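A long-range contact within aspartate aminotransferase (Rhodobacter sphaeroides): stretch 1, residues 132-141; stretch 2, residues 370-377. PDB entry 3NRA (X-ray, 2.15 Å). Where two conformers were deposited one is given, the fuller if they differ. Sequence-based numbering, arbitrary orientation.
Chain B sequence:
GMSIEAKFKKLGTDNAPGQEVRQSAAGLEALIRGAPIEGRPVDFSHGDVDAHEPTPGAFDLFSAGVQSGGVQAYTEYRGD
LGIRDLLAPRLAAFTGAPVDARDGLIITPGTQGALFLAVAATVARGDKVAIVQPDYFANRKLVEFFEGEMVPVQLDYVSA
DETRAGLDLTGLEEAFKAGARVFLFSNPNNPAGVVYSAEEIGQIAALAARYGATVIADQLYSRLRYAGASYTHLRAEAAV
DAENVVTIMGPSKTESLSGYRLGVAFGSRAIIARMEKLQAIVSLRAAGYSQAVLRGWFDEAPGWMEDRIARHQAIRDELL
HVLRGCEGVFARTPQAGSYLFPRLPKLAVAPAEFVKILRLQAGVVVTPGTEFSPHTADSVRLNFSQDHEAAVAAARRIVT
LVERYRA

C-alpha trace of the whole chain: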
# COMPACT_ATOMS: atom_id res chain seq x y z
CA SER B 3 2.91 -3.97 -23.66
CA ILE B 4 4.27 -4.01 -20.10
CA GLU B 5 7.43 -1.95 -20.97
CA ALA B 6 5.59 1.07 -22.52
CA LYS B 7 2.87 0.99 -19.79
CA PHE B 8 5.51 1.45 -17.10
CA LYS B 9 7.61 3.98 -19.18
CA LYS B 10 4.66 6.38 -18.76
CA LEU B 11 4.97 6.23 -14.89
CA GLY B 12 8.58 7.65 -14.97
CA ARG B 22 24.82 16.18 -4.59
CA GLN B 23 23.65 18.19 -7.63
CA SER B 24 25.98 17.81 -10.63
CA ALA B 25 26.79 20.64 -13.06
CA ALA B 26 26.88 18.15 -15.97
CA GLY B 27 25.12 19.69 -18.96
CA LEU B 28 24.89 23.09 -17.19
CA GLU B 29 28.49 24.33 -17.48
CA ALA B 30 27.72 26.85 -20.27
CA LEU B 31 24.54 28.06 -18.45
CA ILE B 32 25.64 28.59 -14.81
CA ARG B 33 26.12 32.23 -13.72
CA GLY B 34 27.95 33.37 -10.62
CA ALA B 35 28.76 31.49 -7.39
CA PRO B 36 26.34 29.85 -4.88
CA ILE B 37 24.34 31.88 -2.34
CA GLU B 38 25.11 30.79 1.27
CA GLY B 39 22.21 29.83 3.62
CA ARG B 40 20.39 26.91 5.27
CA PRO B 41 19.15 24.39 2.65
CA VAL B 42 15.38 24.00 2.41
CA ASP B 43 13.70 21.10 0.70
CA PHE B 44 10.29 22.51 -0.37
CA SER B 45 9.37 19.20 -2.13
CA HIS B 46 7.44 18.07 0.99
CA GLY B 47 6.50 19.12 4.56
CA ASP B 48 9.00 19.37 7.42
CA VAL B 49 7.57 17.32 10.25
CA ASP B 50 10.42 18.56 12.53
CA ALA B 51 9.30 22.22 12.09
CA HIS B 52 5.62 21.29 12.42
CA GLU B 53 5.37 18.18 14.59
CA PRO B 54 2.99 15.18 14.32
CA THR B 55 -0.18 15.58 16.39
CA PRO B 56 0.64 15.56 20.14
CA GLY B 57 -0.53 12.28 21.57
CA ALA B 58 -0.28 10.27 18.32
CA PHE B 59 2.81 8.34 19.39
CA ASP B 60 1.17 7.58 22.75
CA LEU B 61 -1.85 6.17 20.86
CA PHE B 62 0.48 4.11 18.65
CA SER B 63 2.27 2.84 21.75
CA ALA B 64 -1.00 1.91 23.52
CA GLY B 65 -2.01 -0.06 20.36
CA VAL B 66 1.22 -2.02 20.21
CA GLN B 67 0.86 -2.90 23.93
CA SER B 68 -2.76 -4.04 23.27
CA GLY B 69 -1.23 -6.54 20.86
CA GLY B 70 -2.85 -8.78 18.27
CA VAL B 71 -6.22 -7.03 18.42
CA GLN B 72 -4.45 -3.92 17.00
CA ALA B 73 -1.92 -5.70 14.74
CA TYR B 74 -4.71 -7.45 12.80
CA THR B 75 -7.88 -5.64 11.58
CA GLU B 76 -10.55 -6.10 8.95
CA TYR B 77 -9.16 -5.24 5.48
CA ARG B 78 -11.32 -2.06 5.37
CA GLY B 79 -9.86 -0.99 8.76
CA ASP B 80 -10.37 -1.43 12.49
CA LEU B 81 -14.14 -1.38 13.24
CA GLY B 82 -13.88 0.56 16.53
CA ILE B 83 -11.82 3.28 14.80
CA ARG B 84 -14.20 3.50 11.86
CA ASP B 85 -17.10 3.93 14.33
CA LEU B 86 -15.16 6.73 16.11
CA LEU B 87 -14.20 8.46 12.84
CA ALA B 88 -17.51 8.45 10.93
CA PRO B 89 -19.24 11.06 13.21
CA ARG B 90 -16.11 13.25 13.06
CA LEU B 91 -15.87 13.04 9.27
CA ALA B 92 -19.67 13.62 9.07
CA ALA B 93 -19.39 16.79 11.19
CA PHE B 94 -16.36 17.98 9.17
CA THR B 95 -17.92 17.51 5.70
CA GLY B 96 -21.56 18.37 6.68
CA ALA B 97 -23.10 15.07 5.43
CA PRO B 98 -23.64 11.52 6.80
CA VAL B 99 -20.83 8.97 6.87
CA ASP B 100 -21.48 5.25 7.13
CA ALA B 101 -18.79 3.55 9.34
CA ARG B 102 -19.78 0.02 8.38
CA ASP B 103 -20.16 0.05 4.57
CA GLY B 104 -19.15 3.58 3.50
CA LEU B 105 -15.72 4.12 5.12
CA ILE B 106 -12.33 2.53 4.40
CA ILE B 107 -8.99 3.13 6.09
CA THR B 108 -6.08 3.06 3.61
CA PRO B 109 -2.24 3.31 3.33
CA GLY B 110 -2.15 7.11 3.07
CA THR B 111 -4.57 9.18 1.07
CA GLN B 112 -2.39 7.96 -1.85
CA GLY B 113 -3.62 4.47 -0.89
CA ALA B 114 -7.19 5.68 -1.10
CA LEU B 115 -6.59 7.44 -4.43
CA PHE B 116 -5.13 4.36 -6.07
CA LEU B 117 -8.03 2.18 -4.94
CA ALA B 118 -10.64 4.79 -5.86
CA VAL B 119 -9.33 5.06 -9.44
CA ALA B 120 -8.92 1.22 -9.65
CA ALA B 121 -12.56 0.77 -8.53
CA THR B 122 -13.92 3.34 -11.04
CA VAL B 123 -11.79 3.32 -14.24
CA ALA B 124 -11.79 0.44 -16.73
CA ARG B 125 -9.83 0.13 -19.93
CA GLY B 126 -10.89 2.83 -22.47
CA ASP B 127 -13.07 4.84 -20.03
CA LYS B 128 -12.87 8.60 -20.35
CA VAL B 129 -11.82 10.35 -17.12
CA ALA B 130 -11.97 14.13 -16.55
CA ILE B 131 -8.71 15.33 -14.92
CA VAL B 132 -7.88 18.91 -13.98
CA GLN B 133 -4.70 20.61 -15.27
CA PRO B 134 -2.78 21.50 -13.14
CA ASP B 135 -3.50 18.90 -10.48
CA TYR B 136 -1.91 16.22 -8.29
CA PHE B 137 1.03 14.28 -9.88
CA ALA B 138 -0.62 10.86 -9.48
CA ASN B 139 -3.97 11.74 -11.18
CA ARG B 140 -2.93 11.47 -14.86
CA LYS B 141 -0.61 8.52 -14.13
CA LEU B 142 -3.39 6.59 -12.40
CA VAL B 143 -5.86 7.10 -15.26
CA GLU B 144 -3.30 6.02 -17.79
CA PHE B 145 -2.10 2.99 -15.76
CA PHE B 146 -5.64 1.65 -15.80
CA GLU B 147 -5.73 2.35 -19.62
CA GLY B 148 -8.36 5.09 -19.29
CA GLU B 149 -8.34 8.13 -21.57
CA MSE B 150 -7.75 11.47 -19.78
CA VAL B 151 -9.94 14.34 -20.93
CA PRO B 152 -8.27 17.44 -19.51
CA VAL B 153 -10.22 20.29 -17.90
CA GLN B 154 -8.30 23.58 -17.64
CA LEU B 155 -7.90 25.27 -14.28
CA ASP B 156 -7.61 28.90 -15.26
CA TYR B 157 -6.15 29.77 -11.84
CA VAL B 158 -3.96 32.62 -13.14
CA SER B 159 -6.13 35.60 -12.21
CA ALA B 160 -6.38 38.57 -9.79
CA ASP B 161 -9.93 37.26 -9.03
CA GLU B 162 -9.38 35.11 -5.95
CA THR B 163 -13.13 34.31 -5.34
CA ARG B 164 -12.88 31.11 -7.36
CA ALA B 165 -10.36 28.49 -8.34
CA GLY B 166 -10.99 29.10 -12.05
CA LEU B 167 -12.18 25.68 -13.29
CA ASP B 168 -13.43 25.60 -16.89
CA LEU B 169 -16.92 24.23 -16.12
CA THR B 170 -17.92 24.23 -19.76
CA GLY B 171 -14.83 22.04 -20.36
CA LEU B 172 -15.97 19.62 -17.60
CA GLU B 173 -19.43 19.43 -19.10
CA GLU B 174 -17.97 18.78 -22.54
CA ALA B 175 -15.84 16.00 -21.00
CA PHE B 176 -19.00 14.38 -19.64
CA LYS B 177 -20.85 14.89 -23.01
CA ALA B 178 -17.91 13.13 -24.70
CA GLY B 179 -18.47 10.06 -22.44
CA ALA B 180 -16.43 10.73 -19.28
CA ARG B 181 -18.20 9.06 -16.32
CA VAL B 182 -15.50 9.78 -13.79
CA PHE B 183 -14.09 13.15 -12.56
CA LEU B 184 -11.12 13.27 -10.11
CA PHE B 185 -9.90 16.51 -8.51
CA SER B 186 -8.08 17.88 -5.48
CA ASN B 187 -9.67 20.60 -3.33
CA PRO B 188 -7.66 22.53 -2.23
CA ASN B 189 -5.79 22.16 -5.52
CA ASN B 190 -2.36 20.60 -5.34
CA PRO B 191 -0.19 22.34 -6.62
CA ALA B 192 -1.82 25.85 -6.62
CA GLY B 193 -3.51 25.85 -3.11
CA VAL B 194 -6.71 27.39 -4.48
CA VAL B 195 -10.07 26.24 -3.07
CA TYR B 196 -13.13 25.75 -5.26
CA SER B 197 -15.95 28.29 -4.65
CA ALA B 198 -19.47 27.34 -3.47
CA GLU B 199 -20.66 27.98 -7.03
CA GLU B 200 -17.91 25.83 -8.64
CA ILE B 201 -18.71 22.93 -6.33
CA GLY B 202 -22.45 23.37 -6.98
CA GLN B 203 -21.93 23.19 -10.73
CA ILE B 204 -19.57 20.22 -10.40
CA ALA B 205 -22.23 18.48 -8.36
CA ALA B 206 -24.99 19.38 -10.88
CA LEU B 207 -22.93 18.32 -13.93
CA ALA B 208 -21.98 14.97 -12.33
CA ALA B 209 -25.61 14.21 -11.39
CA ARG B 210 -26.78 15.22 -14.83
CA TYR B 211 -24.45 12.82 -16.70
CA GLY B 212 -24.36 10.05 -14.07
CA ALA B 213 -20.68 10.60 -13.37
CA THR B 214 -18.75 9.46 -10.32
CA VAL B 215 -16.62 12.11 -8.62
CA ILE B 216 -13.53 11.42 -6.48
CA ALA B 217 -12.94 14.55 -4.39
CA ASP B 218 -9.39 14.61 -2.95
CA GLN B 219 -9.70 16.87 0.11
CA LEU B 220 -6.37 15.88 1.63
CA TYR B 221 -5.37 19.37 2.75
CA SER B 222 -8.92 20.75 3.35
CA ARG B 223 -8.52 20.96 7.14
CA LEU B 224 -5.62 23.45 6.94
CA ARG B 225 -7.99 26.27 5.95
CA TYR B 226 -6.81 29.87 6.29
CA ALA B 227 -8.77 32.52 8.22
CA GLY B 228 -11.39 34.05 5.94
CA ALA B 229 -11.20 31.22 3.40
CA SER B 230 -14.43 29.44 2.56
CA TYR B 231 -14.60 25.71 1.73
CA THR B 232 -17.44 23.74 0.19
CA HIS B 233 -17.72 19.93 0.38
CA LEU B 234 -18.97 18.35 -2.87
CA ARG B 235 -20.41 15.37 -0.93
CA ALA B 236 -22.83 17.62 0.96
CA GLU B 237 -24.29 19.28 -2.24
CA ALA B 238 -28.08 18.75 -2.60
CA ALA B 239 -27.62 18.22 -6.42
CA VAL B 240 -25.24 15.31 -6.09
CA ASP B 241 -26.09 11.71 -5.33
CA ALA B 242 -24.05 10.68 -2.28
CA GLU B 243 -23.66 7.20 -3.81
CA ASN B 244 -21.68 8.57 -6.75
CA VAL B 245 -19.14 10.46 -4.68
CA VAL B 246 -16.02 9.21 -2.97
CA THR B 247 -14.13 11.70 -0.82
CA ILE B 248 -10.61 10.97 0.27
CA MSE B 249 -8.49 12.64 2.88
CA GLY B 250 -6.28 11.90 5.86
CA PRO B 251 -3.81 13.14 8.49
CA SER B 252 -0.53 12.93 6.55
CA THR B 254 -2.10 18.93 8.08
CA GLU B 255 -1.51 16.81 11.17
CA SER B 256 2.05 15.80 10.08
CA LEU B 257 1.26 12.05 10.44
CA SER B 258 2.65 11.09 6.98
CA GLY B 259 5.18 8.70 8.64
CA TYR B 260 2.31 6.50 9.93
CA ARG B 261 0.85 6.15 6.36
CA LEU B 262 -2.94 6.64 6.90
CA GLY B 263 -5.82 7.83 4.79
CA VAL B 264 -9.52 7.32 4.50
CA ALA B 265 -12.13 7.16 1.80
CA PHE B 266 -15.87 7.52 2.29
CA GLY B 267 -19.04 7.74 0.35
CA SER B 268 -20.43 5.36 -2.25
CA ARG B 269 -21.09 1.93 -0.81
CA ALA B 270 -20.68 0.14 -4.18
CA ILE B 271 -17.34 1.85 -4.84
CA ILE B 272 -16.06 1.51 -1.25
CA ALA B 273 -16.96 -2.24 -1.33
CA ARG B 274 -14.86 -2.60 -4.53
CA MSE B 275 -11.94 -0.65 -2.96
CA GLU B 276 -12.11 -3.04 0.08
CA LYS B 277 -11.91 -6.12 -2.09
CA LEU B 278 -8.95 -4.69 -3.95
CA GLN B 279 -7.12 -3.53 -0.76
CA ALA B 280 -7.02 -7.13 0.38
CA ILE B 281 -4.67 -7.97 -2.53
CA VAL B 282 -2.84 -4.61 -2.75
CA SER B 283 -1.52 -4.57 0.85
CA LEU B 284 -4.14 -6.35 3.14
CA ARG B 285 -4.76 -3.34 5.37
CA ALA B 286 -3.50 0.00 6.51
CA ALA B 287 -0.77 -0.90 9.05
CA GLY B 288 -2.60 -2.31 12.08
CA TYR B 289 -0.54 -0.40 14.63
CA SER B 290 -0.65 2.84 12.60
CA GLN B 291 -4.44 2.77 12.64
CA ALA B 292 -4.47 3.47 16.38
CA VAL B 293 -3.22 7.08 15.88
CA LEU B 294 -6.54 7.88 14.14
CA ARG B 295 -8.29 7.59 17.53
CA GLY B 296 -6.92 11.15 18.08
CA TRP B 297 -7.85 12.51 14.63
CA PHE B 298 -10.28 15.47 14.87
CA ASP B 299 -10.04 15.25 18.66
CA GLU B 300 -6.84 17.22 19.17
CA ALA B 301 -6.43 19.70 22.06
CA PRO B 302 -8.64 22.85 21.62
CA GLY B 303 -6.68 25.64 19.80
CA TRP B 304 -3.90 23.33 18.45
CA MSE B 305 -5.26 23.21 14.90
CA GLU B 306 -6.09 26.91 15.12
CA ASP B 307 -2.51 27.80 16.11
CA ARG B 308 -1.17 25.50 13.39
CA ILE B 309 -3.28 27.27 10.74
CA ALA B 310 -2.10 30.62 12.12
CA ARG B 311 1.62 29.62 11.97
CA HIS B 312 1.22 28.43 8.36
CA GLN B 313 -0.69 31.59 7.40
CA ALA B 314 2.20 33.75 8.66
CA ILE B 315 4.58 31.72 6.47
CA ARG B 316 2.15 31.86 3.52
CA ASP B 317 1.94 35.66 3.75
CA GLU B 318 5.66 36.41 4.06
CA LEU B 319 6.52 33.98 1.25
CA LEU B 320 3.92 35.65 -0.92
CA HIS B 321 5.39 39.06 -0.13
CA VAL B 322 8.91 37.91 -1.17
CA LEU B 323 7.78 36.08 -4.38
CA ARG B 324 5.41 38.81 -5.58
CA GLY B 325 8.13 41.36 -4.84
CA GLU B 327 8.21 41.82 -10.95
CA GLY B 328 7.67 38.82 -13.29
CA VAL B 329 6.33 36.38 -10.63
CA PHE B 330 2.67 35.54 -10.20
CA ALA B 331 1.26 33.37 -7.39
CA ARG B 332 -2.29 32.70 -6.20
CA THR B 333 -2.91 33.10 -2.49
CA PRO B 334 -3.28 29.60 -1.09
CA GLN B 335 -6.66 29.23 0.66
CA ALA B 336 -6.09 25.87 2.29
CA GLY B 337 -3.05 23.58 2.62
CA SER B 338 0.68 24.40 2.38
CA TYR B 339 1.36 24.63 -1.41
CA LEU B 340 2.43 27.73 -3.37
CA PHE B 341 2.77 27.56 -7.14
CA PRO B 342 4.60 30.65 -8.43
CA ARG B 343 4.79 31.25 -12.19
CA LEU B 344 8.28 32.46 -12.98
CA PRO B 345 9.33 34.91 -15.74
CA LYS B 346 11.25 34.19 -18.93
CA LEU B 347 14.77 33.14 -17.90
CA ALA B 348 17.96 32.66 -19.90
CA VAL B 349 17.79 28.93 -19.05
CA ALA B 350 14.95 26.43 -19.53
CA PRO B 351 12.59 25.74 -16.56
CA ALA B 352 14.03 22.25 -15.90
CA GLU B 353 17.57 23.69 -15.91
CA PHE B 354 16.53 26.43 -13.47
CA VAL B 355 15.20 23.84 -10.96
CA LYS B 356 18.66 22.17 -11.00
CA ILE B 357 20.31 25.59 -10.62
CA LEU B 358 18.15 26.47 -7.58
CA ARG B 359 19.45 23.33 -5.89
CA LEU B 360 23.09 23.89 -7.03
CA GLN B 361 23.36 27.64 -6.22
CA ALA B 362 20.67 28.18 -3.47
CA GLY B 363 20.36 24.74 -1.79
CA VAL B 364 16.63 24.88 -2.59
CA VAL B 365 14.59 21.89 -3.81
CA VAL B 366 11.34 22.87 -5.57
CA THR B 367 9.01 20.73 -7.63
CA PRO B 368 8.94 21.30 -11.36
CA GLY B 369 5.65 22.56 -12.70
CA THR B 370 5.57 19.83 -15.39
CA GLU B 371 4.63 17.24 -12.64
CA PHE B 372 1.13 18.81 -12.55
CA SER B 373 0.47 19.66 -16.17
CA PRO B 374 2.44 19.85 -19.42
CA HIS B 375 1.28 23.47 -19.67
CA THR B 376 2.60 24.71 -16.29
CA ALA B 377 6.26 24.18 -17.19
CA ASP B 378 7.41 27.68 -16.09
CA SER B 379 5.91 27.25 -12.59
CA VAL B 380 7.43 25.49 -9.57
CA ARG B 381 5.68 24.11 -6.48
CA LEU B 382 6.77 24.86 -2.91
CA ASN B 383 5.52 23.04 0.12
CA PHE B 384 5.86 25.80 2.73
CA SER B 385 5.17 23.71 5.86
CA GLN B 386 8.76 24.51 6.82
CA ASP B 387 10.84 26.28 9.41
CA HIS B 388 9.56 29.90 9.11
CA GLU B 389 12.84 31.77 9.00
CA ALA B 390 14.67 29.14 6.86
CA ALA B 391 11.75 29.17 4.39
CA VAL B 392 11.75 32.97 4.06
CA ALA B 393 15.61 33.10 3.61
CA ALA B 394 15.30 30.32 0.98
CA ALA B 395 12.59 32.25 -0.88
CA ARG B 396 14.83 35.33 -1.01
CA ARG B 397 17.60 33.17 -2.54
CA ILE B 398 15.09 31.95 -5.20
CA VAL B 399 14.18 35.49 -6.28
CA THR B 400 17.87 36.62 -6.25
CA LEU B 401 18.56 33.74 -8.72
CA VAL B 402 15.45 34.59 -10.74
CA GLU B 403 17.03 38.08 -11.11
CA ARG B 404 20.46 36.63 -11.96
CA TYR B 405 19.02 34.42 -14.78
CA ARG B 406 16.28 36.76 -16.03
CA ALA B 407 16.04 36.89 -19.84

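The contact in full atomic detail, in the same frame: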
# COMPACT_ATOMS: atom_id res chain seq x y z
N VAL B 132 -8.22 17.49 -13.97
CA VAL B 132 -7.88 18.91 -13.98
C VAL B 132 -6.38 19.11 -14.28
O VAL B 132 -5.56 18.30 -13.90
CB VAL B 132 -8.21 19.56 -12.60
CG1 VAL B 132 -7.85 21.09 -12.60
CG2 VAL B 132 -9.70 19.34 -12.24
N GLN B 133 -6.07 20.18 -15.01
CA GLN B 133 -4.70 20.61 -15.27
C GLN B 133 -4.55 22.08 -14.84
O GLN B 133 -5.29 22.93 -15.31
CB GLN B 133 -4.39 20.47 -16.78
CG GLN B 133 -4.47 19.06 -17.29
CD GLN B 133 -3.97 18.93 -18.70
OE1 GLN B 133 -4.28 19.75 -19.55
NE2 GLN B 133 -3.20 17.89 -18.96
N PRO B 134 -3.64 22.37 -13.91
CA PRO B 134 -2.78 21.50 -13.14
C PRO B 134 -3.51 20.79 -12.01
O PRO B 134 -4.49 21.33 -11.45
CB PRO B 134 -1.76 22.46 -12.59
CG PRO B 134 -2.53 23.72 -12.42
CD PRO B 134 -3.35 23.79 -13.62
N ASP B 135 -3.03 19.58 -11.67
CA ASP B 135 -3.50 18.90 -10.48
C ASP B 135 -2.46 17.84 -10.02
O ASP B 135 -1.34 17.75 -10.55
CB ASP B 135 -4.89 18.26 -10.76
CG ASP B 135 -5.79 18.19 -9.52
OD1 ASP B 135 -5.27 17.99 -8.41
OD2 ASP B 135 -7.04 18.28 -9.66
N TYR B 136 -2.82 17.09 -9.01
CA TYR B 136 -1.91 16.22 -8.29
C TYR B 136 -1.18 15.26 -9.24
O TYR B 136 -1.77 14.74 -10.20
CB TYR B 136 -2.73 15.44 -7.24
CG TYR B 136 -1.97 14.52 -6.37
CD1 TYR B 136 -1.11 15.01 -5.38
CD2 TYR B 136 -2.17 13.15 -6.43
CE1 TYR B 136 -0.42 14.16 -4.53
CE2 TYR B 136 -1.50 12.30 -5.59
CZ TYR B 136 -0.62 12.83 -4.62
OH TYR B 136 0.06 11.99 -3.77
N PHE B 137 0.11 15.04 -8.97
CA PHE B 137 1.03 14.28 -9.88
C PHE B 137 0.50 12.89 -10.23
O PHE B 137 0.66 12.43 -11.37
CB PHE B 137 2.48 14.19 -9.28
CG PHE B 137 2.72 12.96 -8.42
CD1 PHE B 137 2.27 12.90 -7.11
CD2 PHE B 137 3.33 11.82 -8.96
CE1 PHE B 137 2.41 11.72 -6.34
CE2 PHE B 137 3.49 10.66 -8.19
CZ PHE B 137 3.03 10.62 -6.88
N ALA B 138 -0.16 12.25 -9.28
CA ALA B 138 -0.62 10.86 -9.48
C ALA B 138 -1.87 10.73 -10.40
O ALA B 138 -2.13 9.67 -10.92
CB ALA B 138 -0.88 10.17 -8.12
N ASN B 139 -2.62 11.81 -10.58
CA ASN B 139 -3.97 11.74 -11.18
C ASN B 139 -3.94 11.24 -12.64
O ASN B 139 -4.55 10.23 -12.96
CB ASN B 139 -4.70 13.10 -11.07
CG ASN B 139 -5.09 13.45 -9.63
OD1 ASN B 139 -4.72 12.75 -8.71
ND2 ASN B 139 -5.86 14.54 -9.44
N ARG B 140 -3.17 11.92 -13.48
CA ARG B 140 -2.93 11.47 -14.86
C ARG B 140 -2.35 10.05 -14.92
O ARG B 140 -2.81 9.21 -15.74
CB ARG B 140 -1.99 12.43 -15.59
CG ARG B 140 -1.83 12.09 -17.09
CD ARG B 140 -0.94 13.05 -17.83
NE ARG B 140 -1.09 12.84 -19.27
CZ ARG B 140 -0.45 13.52 -20.23
NH1 ARG B 140 0.44 14.47 -19.94
NH2 ARG B 140 -0.71 13.24 -21.51
N LYS B 141 -1.33 9.80 -14.08
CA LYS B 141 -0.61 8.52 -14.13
C LYS B 141 -1.52 7.35 -13.75
O LYS B 141 -1.38 6.26 -14.27
CB LYS B 141 0.62 8.54 -13.20
CG LYS B 141 1.73 9.45 -13.65
CD LYS B 141 2.90 9.40 -12.67
CE LYS B 141 4.12 10.18 -13.20
N THR B 370 5.99 20.88 -14.45
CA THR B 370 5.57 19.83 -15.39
C THR B 370 5.01 18.55 -14.69
O THR B 370 4.35 17.76 -15.33
CB THR B 370 6.71 19.42 -16.36
OG1 THR B 370 7.88 19.11 -15.63
CG2 THR B 370 7.02 20.54 -17.35
N GLU B 371 5.26 18.37 -13.39
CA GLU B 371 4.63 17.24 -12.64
C GLU B 371 3.10 17.33 -12.60
O GLU B 371 2.42 16.30 -12.45
CB GLU B 371 5.16 17.16 -11.20
CG GLU B 371 6.59 16.56 -11.06
CD GLU B 371 6.72 15.16 -11.69
OE1 GLU B 371 6.08 14.20 -11.20
OE2 GLU B 371 7.44 15.04 -12.70
N PHE B 372 2.56 18.54 -12.75
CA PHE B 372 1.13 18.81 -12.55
C PHE B 372 0.37 19.06 -13.82
O PHE B 372 -0.84 18.90 -13.85
CB PHE B 372 0.96 19.97 -11.61
CG PHE B 372 1.87 19.89 -10.42
CD1 PHE B 372 1.59 19.02 -9.38
CD2 PHE B 372 3.05 20.60 -10.38
CE1 PHE B 372 2.45 18.88 -8.31
CE2 PHE B 372 3.92 20.46 -9.30
CZ PHE B 372 3.62 19.61 -8.27
N SER B 373 1.07 19.48 -14.86
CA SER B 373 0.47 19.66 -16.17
C SER B 373 1.59 19.93 -17.15
O SER B 373 2.55 20.61 -16.79
CB SER B 373 -0.48 20.86 -16.14
OG SER B 373 -0.81 21.31 -17.42
N PRO B 374 1.45 19.50 -18.41
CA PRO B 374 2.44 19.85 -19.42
C PRO B 374 2.48 21.35 -19.75
O PRO B 374 3.43 21.81 -20.32
CB PRO B 374 1.98 19.06 -20.64
CG PRO B 374 0.52 18.88 -20.44
CD PRO B 374 0.32 18.76 -18.99
N HIS B 375 1.45 22.08 -19.34
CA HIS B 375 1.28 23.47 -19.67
C HIS B 375 1.61 24.41 -18.51
O HIS B 375 1.34 25.59 -18.61
CB HIS B 375 -0.16 23.70 -20.10
CG HIS B 375 -0.63 22.74 -21.12
ND1 HIS B 375 0.03 22.56 -22.32
CD2 HIS B 375 -1.66 21.86 -21.13
CE1 HIS B 375 -0.61 21.65 -23.03
NE2 HIS B 375 -1.63 21.20 -22.33
N THR B 376 2.15 23.89 -17.42
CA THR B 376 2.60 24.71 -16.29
C THR B 376 4.10 24.50 -16.10
O THR B 376 4.59 24.39 -14.95
CB THR B 376 1.83 24.36 -14.97
OG1 THR B 376 1.94 22.97 -14.69
CG2 THR B 376 0.35 24.77 -15.06
N ALA B 377 4.84 24.49 -17.21
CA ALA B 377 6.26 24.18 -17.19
C ALA B 377 7.10 25.29 -16.54
O ALA B 377 8.11 25.02 -15.92
CB ALA B 377 6.78 23.91 -18.63
O HOH W 1 -2.95 17.06 -14.27
O HOH W 2 -3.65 19.31 -22.12

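This is a small, backbone-centred contact between a strand-to-helix connection and a loop that follows a short 3-10 segment, far apart in sequence, held by one direct hydrogen bond, supporting CA-H...O contacts and two water bridges, with close side-chain packing around them. The two stretches bury 444 Å² in total, and the nearest CA pair is Pro 134 CA and Phe 372 CA, 4.8 Å apart.

The carbonyl of Phe 372 is the focus. Asp 135 N donates to Phe 372 O at 3.2 Å with an N-H...O angle of 159°. The same oxygen lies 3.3 Å from Pro 134 CA (139° at the hydrogen) and accepts from water 1, whose oxygen is 2.8 Å from Phe 372 O and 2.9 Å from Val 132 O; the water donates to both carbonyls, so it joins two acceptors that could not bond each other directly. Two further CA-H...O contacts extend the pattern: Phe 372 CA to Asp 135 O at 3.4 Å (126°), and Phe 137 CA to Glu 371 O at 3.6 Å, straighter at 151°. Asp 135 O also lies at the edge of the Phe 372 ring, near its plane.

Apolar packing accompanies these polar contacts. Pro 134, which follows a cis peptide bond, places its CB 3.8 Å from Phe 372 CB and 4.0 Å from Thr 376 CG2.

Gln 133 reaches along the turn formed by Ser 373 to Thr 376. Its CB is 3.7 Å from Ser 373 OG, and its NE2 is 3.6 Å from Pro 374 CD. Water 2 links its amide to the histidine, donating to Gln 133 OE1 at 2.7 Å and lying 2.8 Å from His 375 NE2. Within the turn, His 375 N donates to Ser 373 OG at 3.1 Å (163°); the Thr 376 N to Ser 373 O bond is weak.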